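Local coordinates for protein ATP-dependent RNA helicase HrpB (Escherichia coli, PDB 6EUD) that hydrolyses ATP to ADP and phosphate and binds single-stranded RNA as a DExH-box helicase of the DEAH/RHA group, at residues S429-I442 with V481-L495. Sequence-based numbering, arbitrary orientation.
Sequences SAKNDDEAATAAKI and VRGGEADSSLIAPLL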
ATOM      1  N   SER A 429       7.446 -25.511   1.809  1.00 36.83           N
ATOM      2  CA  SER A 429       6.421 -26.476   1.400  1.00 36.95           C
ATOM      3  C   SER A 429       7.016 -27.722   0.702  1.00 38.81           C
ATOM      4  O   SER A 429       6.310 -28.705   0.461  1.00 40.85           O
ATOM      5  CB  SER A 429       5.390 -25.802   0.475  1.00 37.32           C
ATOM      6  OG  SER A 429       5.912 -25.575  -0.831  1.00 41.04           O
ATOM      7  N   ALA A 430       8.302 -27.673   0.369  1.00 35.69           N
ATOM      8  CA  ALA A 430       8.979 -28.836  -0.187  1.00 41.38           C
ATOM      9  C   ALA A 430       8.883 -30.017   0.790  1.00 44.96           C
ATOM     10  O   ALA A 430       9.184 -29.874   1.972  1.00 44.39           O
ATOM     11  CB  ALA A 430      10.435 -28.504  -0.504  1.00 29.27           C
ATOM     12  N   LYS A 431       8.450 -31.177   0.297  1.00 48.19           N
ATOM     13  CA  LYS A 431       8.194 -32.341   1.161  1.00 47.67           C
ATOM     14  C   LYS A 431       9.406 -33.253   1.291  1.00 46.00           C
ATOM     15  O   LYS A 431       9.460 -34.080   2.183  1.00 50.50           O
ATOM     16  CB  LYS A 431       7.012 -33.155   0.636  1.00 50.13           C
ATOM     17  CG  LYS A 431       5.657 -32.492   0.820  1.00 59.48           C
ATOM     18  CD  LYS A 431       5.301 -32.400   2.286  1.00 69.53           C
ATOM     19  CE  LYS A 431       3.906 -31.822   2.504  1.00 77.16           C
ATOM     20  NZ  LYS A 431       3.513 -31.825   3.949  1.00 84.40           N
ATOM     21  N   ASN A 432      10.372 -33.103   0.393  1.00 39.34           N
ATOM     22  CA  ASN A 432      11.629 -33.838   0.478  1.00 35.63           C
ATOM     23  C   ASN A 432      12.777 -33.001  -0.096  1.00 36.32           C
ATOM     24  O   ASN A 432      12.568 -31.894  -0.613  1.00 34.94           O
ATOM     25  CB  ASN A 432      11.540 -35.165  -0.274  1.00 34.09           C
ATOM     26  CG  ASN A 432      11.114 -34.968  -1.695  1.00 38.20           C
ATOM     27  OD1 ASN A 432      11.841 -34.363  -2.482  1.00 38.81           O
ATOM     28  ND2 ASN A 432       9.924 -35.459  -2.038  1.00 39.15           N
ATOM     29  N   ASP A 433      13.980 -33.555  -0.029  1.00 34.92           N
ATOM     30  CA  ASP A 433      15.170 -32.814  -0.379  1.00 35.18           C
ATOM     31  C   ASP A 433      15.285 -32.550  -1.882  1.00 38.04           C
ATOM     32  O   ASP A 433      15.947 -31.607  -2.290  1.00 40.19           O
ATOM     33  CB  ASP A 433      16.401 -33.545   0.155  1.00 37.69           C
ATOM     34  CG  ASP A 433      16.376 -33.683   1.680  1.00 50.59           C
ATOM     35  OD1 ASP A 433      15.520 -33.023   2.325  1.00 54.25           O
ATOM     36  OD2 ASP A 433      17.210 -34.438   2.239  1.00 54.27           O
ATOM     37  N   ASP A 434      14.605 -33.342  -2.702  1.00 39.04           N
ATOM     38  CA  ASP A 434      14.603 -33.108  -4.145  1.00 37.02           C
ATOM     39  C   ASP A 434      13.672 -31.946  -4.485  1.00 34.56           C
ATOM     40  O   ASP A 434      14.006 -31.076  -5.290  1.00 31.64           O
ATOM     41  CB  ASP A 434      14.203 -34.388  -4.900  1.00 40.37           C
ATOM     42  CG  ASP A 434      15.318 -35.461  -4.880  1.00 49.00           C
ATOM     43  OD1 ASP A 434      16.466 -35.156  -4.484  1.00 47.96           O
ATOM     44  OD2 ASP A 434      15.059 -36.617  -5.275  1.00 56.22           O
ATOM     45  N   GLU A 435      12.505 -31.924  -3.851  1.00 37.49           N
ATOM     46  CA  GLU A 435      11.608 -30.777  -3.949  1.00 36.71           C
ATOM     47  C   GLU A 435      12.288 -29.550  -3.372  1.00 34.44           C
ATOM     48  O   GLU A 435      12.121 -28.445  -3.883  1.00 34.00           O
ATOM     49  CB  GLU A 435      10.281 -31.033  -3.226  1.00 38.46           C
ATOM     50  CG  GLU A 435       9.346 -31.971  -3.987  1.00 45.66           C
ATOM     51  CD  GLU A 435       7.968 -32.121  -3.353  1.00 54.78           C
ATOM     52  OE1 GLU A 435       7.691 -31.476  -2.316  1.00 56.39           O
ATOM     53  OE2 GLU A 435       7.161 -32.910  -3.895  1.00 60.99           O
ATOM     54  N   ALA A 436      13.069 -29.744  -2.313  1.00 30.46           N
ATOM     55  CA  ALA A 436      13.787 -28.622  -1.718  1.00 30.48           C
ATOM     56  C   ALA A 436      14.758 -27.987  -2.726  1.00 32.91           C
ATOM     57  O   ALA A 436      14.698 -26.767  -2.952  1.00 32.39           O
ATOM     58  CB  ALA A 436      14.521 -29.056  -0.470  1.00 31.40           C
ATOM     59  N   ALA A 437      15.638 -28.804  -3.318  1.00 31.38           N
ATOM     60  CA  ALA A 437      16.623 -28.308  -4.282  1.00 34.10           C
ATOM     61  C   ALA A 437      15.928 -27.641  -5.482  1.00 37.01           C
ATOM     62  O   ALA A 437      16.404 -26.637  -6.014  1.00 37.18           O
ATOM     63  CB  ALA A 437      17.526 -29.437  -4.754  1.00 36.69           C
ATOM     64  N   THR A 438      14.796 -28.198  -5.896  1.00 35.88           N
ATOM     65  CA  THR A 438      14.019 -27.602  -6.974  1.00 37.33           C
ATOM     66  C   THR A 438      13.511 -26.209  -6.570  1.00 34.86           C
ATOM     67  O   THR A 438      13.674 -25.235  -7.314  1.00 32.47           O
ATOM     68  CB  THR A 438      12.830 -28.503  -7.374  1.00 38.08           C
ATOM     69  OG1 THR A 438      13.311 -29.818  -7.706  1.00 39.62           O
ATOM     70  CG2 THR A 438      12.093 -27.911  -8.563  1.00 35.79           C
ATOM     71  N   ALA A 439      12.903 -26.125  -5.390  1.00 30.64           N
ATOM     72  CA  ALA A 439      12.415 -24.854  -4.866  1.00 29.29           C
ATOM     73  C   ALA A 439      13.529 -23.801  -4.752  1.00 32.07           C
ATOM     74  O   ALA A 439      13.304 -22.630  -5.036  1.00 35.32           O
ATOM     75  CB  ALA A 439      11.731 -25.063  -3.490  1.00 29.52           C
ATOM     76  N   ALA A 440      14.730 -24.217  -4.359  1.00 33.13           N
ATOM     77  CA  ALA A 440      15.824 -23.279  -4.092  1.00 32.73           C
ATOM     78  C   ALA A 440      16.310 -22.630  -5.378  1.00 35.46           C
ATOM     79  O   ALA A 440      16.628 -21.429  -5.414  1.00 37.36           O
ATOM     80  CB  ALA A 440      16.984 -23.989  -3.386  1.00 29.52           C
ATOM     81  N   LYS A 441      16.386 -23.436  -6.427  1.00 34.58           N
ATOM     82  CA  LYS A 441      16.783 -22.941  -7.730  1.00 36.10           C
ATOM     83  C   LYS A 441      15.725 -21.990  -8.294  1.00 32.94           C
ATOM     84  O   LYS A 441      16.050 -20.895  -8.773  1.00 27.04           O
ATOM     85  CB  LYS A 441      17.021 -24.098  -8.701  1.00 39.88           C
ATOM     86  CG  LYS A 441      17.330 -23.617 -10.107  1.00 43.78           C
ATOM     87  CD  LYS A 441      18.479 -24.369 -10.730  1.00 52.52           C
ATOM     88  CE  LYS A 441      18.984 -23.589 -11.921  1.00 55.51           C
ATOM     89  NZ  LYS A 441      20.088 -24.304 -12.604  1.00 59.63           N
ATOM     90  N   ILE A 442      14.462 -22.402  -8.228  1.00 27.73           N
ATOM     91  CA  ILE A 442      13.373 -21.529  -8.672  1.00 30.98           C
ATOM     92  C   ILE A 442      13.450 -20.186  -7.961  1.00 33.65           C
ATOM     93  O   ILE A 442      13.292 -19.128  -8.577  1.00 36.61           O
ATOM     94  CB  ILE A 442      11.992 -22.150  -8.417  1.00 31.03           C
ATOM     95  CG1 ILE A 442      11.771 -23.351  -9.348  1.00 37.01           C
ATOM     96  CG2 ILE A 442      10.890 -21.108  -8.619  1.00 30.78           C
ATOM     97  CD1 ILE A 442      11.634 -22.975 -10.833  1.00 39.43           C
ATOM     98  N   VAL A 481      18.737 -28.210   4.616  1.00 41.57           N
ATOM     99  CA  VAL A 481      18.521 -29.297   3.692  1.00 42.66           C
ATOM    100  C   VAL A 481      19.724 -29.347   2.775  1.00 43.38           C
ATOM    101  O   VAL A 481      20.267 -28.315   2.410  1.00 45.52           O
ATOM    102  CB  VAL A 481      17.203 -29.109   2.907  1.00 42.41           C
ATOM    103  CG1 VAL A 481      17.104 -30.111   1.764  1.00 41.80           C
ATOM    104  CG2 VAL A 481      16.006 -29.241   3.867  1.00 33.84           C
ATOM    105  N   ARG A 482      20.182 -30.549   2.455  1.00 44.14           N
ATOM    106  CA  ARG A 482      21.356 -30.697   1.608  1.00 45.32           C
ATOM    107  C   ARG A 482      21.328 -32.032   0.891  1.00 47.18           C
ATOM    108  O   ARG A 482      20.893 -33.023   1.466  1.00 52.05           O
ATOM    109  CB  ARG A 482      22.631 -30.577   2.437  1.00 42.00           C
ATOM    110  CG  ARG A 482      23.872 -30.271   1.626  1.00 43.16           C
ATOM    111  CD  ARG A 482      25.081 -30.080   2.512  1.00 40.05           C
ATOM    112  NE  ARG A 482      25.565 -31.342   3.065  1.00 43.20           N
ATOM    113  CZ  ARG A 482      26.513 -31.433   3.992  1.00 47.02           C
ATOM    114  NH1 ARG A 482      27.073 -30.330   4.486  1.00 48.74           N
ATOM    115  NH2 ARG A 482      26.902 -32.618   4.426  1.00 43.93           N
ATOM    116  N   GLY A 483      21.772 -32.054  -0.364  1.00 46.74           N
ATOM    117  CA  GLY A 483      22.022 -33.312  -1.055  1.00 43.64           C
ATOM    118  C   GLY A 483      20.909 -33.771  -1.980  1.00 43.82           C
ATOM    119  O   GLY A 483      21.009 -34.836  -2.588  1.00 48.48           O
ATOM    120  N   GLY A 484      19.844 -32.982  -2.090  1.00 39.08           N
ATOM    121  CA  GLY A 484      18.757 -33.321  -2.993  1.00 41.84           C
ATOM    122  C   GLY A 484      19.103 -33.032  -4.448  1.00 41.69           C
ATOM    123  O   GLY A 484      20.022 -32.268  -4.725  1.00 35.80           O
ATOM    124  N   GLU A 485      18.369 -33.646  -5.379  1.00 43.59           N
ATOM    125  CA  GLU A 485      18.572 -33.406  -6.813  1.00 43.09           C
ATOM    126  C   GLU A 485      17.377 -32.660  -7.402  1.00 37.87           C
ATOM    127  O   GLU A 485      16.248 -33.147  -7.328  1.00 36.40           O
ATOM    128  CB  GLU A 485      18.778 -34.721  -7.554  1.00 47.79           C
ATOM    129  CG  GLU A 485      19.896 -35.565  -6.989  1.00 55.82           C
ATOM    130  CD  GLU A 485      21.110 -35.567  -7.876  1.00 61.99           C
ATOM    131  OE1 GLU A 485      21.171 -34.693  -8.763  1.00 64.76           O
ATOM    132  OE2 GLU A 485      21.992 -36.436  -7.683  1.00 65.97           O
ATOM    133  N   ALA A 486      17.606 -31.479  -7.972  1.00 35.76           N
ATOM    134  CA  ALA A 486      16.473 -30.707  -8.499  1.00 40.08           C
ATOM    135  C   ALA A 486      15.887 -31.400  -9.746  1.00 44.91           C
ATOM    136  O   ALA A 486      16.611 -32.072 -10.498  1.00 42.18           O
ATOM    137  CB  ALA A 486      16.891 -29.279  -8.814  1.00 30.23           C
ATOM    138  N   ASP A 487      14.574 -31.276  -9.936  1.00 48.17           N
ATOM    139  CA  ASP A 487      13.907 -31.867 -11.093  1.00 47.04           C
ATOM    140  C   ASP A 487      12.724 -31.009 -11.541  1.00 43.83           C
ATOM    141  O   ASP A 487      11.834 -30.695 -10.741  1.00 42.53           O
ATOM    142  CB  ASP A 487      13.423 -33.293 -10.801  1.00 50.39           C
ATOM    143  CG  ASP A 487      13.005 -34.045 -12.086  1.00 57.71           C
ATOM    144  OD1 ASP A 487      11.923 -33.737 -12.645  1.00 57.37           O
ATOM    145  OD2 ASP A 487      13.759 -34.942 -12.539  1.00 58.95           O
ATOM    146  N   SER A 488      12.701 -30.676 -12.834  1.00 42.68           N
ATOM    147  CA  SER A 488      11.719 -29.742 -13.388  1.00 42.39           C
ATOM    148  C   SER A 488      10.289 -30.255 -13.239  1.00 39.05           C
ATOM    149  O   SER A 488       9.346 -29.476 -13.172  1.00 37.67           O
ATOM    150  CB  SER A 488      12.009 -29.459 -14.862  1.00 43.48           C
ATOM    151  OG  SER A 488      11.917 -30.655 -15.603  1.00 45.88           O
ATOM    152  N   SER A 489      10.121 -31.565 -13.168  1.00 39.42           N
ATOM    153  CA  SER A 489       8.786 -32.105 -12.977  1.00 40.40           C
ATOM    154  C   SER A 489       8.251 -31.795 -11.588  1.00 41.30           C
ATOM    155  O   SER A 489       7.100 -32.079 -11.301  1.00 48.44           O
ATOM    156  CB  SER A 489       8.766 -33.621 -13.204  1.00 43.65           C
ATOM    157  OG  SER A 489       9.355 -34.338 -12.121  1.00 46.50           O
ATOM    158  N   LEU A 490       9.076 -31.234 -10.714  1.00 38.64           N
ATOM    159  CA  LEU A 490       8.616 -30.942  -9.356  1.00 38.38           C
ATOM    160  C   LEU A 490       8.275 -29.465  -9.169  1.00 42.63           C
ATOM    161  O   LEU A 490       7.883 -29.054  -8.077  1.00 46.55           O
ATOM    162  CB  LEU A 490       9.668 -31.348  -8.334  1.00 36.43           C
ATOM    163  CG  LEU A 490      10.032 -32.832  -8.290  1.00 40.10           C
ATOM    164  CD1 LEU A 490      11.220 -33.046  -7.352  1.00 34.23           C
ATOM    165  CD2 LEU A 490       8.815 -33.664  -7.856  1.00 40.31           C
ATOM    166  N   ILE A 491       8.427 -28.683 -10.237  1.00 38.99           N
ATOM    167  CA  ILE A 491       8.301 -27.236 -10.166  1.00 39.30           C
ATOM    168  C   ILE A 491       6.857 -26.790  -9.987  1.00 43.51           C
ATOM    169  O   ILE A 491       6.559 -26.004  -9.081  1.00 42.84           O
ATOM    170  CB  ILE A 491       8.858 -26.564 -11.425  1.00 40.64           C
ATOM    171  CG1 ILE A 491      10.331 -26.919 -11.630  1.00 38.03           C
ATOM    172  CG2 ILE A 491       8.667 -25.067 -11.345  1.00 41.44           C
ATOM    173  CD1 ILE A 491      10.921 -26.346 -12.887  1.00 35.42           C
ATOM    174  N   ALA A 492       5.970 -27.300 -10.845  1.00 43.44           N
ATOM    175  CA  ALA A 492       4.578 -26.829 -10.894  1.00 38.15           C
ATOM    176  C   ALA A 492       3.853 -26.884  -9.539  1.00 35.51           C
ATOM    177  O   ALA A 492       3.261 -25.900  -9.148  1.00 41.16           O
ATOM    178  CB  ALA A 492       3.775 -27.598 -11.950  1.00 30.52           C
ATOM    179  N   PRO A 493       3.888 -28.017  -8.821  1.00 38.25           N
ATOM    180  CA  PRO A 493       3.168 -27.956  -7.537  1.00 40.84           C
ATOM    181  C   PRO A 493       3.801 -27.005  -6.499  1.00 42.45           C
ATOM    182  O   PRO A 493       3.066 -26.387  -5.729  1.00 45.91           O
ATOM    183  CB  PRO A 493       3.194 -29.404  -7.052  1.00 39.26           C
ATOM    184  CG  PRO A 493       4.358 -30.025  -7.769  1.00 41.48           C
ATOM    185  CD  PRO A 493       4.444 -29.355  -9.093  1.00 39.21           C
ATOM    186  N   LEU A 494       5.122 -26.859  -6.499  1.00 39.04           N
ATOM    187  CA  LEU A 494       5.785 -25.858  -5.648  1.00 37.33           C
ATOM    188  C   LEU A 494       5.344 -24.426  -5.970  1.00 36.90           C
ATOM    189  O   LEU A 494       5.052 -23.624  -5.077  1.00 41.11           O
ATOM    190  CB  LEU A 494       7.300 -25.975  -5.799  1.00 37.33           C
ATOM    191  CG  LEU A 494       7.901 -27.266  -5.237  1.00 36.52           C
ATOM    192  CD1 LEU A 494       9.298 -27.431  -5.772  1.00 35.04           C
ATOM    193  CD2 LEU A 494       7.916 -27.223  -3.722  1.00 36.63           C
ATOM    194  N   LEU A 495       5.302 -24.107  -7.254  1.00 31.85           N
ATOM    195  CA  LEU A 495       4.824 -22.815  -7.698  1.00 38.62           C
ATOM    196  C   LEU A 495       3.354 -22.594  -7.369  1.00 41.78           C
ATOM    197  O   LEU A 495       2.966 -21.520  -6.905  1.00 44.63           O
ATOM    198  CB  LEU A 495       5.009 -22.663  -9.201  1.00 40.14           C
ATOM    199  CG  LEU A 495       6.306 -22.123  -9.775  1.00 38.17           C
ATOM    200  CD1 LEU A 495       6.048 -21.727 -11.233  1.00 35.87           C
ATOM    201  CD2 LEU A 495       6.849 -20.949  -8.967  1.00 34.49           C
TER
HETATM  202  O   HOH W   1       4.284 -24.067  -2.440  1.00 40.75           O
HETATM  203  O   HOH W   2      18.472 -30.710  -1.085  1.00 47.38           O
HETATM  204  O   HOH W   3      19.239 -35.451   0.751  1.00 55.34           O
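T438 and A486 bring their CA atoms within 4.2 Å of each other, and D434 and G484 come almost as near, because the largely extended chain 481-487, turning at G483, runs along the first turns of helix 433-442. Beyond it, a 3-10 turn leads into helix 491-495, which crosses the first helix at -71°. N432 caps helix 433-442, its OD1 accepting from E435 N and weakly from D434 N.

Two side chains of this helix hold the passing backbone. E485 N donates to D434 OD1 at 2.6 Å, nearly straight but from above the carboxylate plane. One turn on, D487 N meets T438 OG1 at 2.9 Å, while that hydroxyl gives its own proton to D434 O. One torsion sets both branches of T438: chi1 -55° puts OG1 beside the backbone N and CG2 anti to it, 3.7 Å from I491 CG1. G484 lies so close to D433 O that a CB there would clash. L494 is a knob among S429, E435, T438 and A439, its CD1 3.5 Å from E435 O, and I442 CD1 packs on I491 CG2; F461 of helix 457-462 covers T438, I442 and I491.

A valine in place of T438 would probably free that end of the loop, leaving D487 N without its acceptor and D434 O one donor short. Two N-H bonds and small apolar contacts thus fix the loop leading into helix 491-498 against the start of helix 433-447; beyond, leucine and isoleucine join the helices.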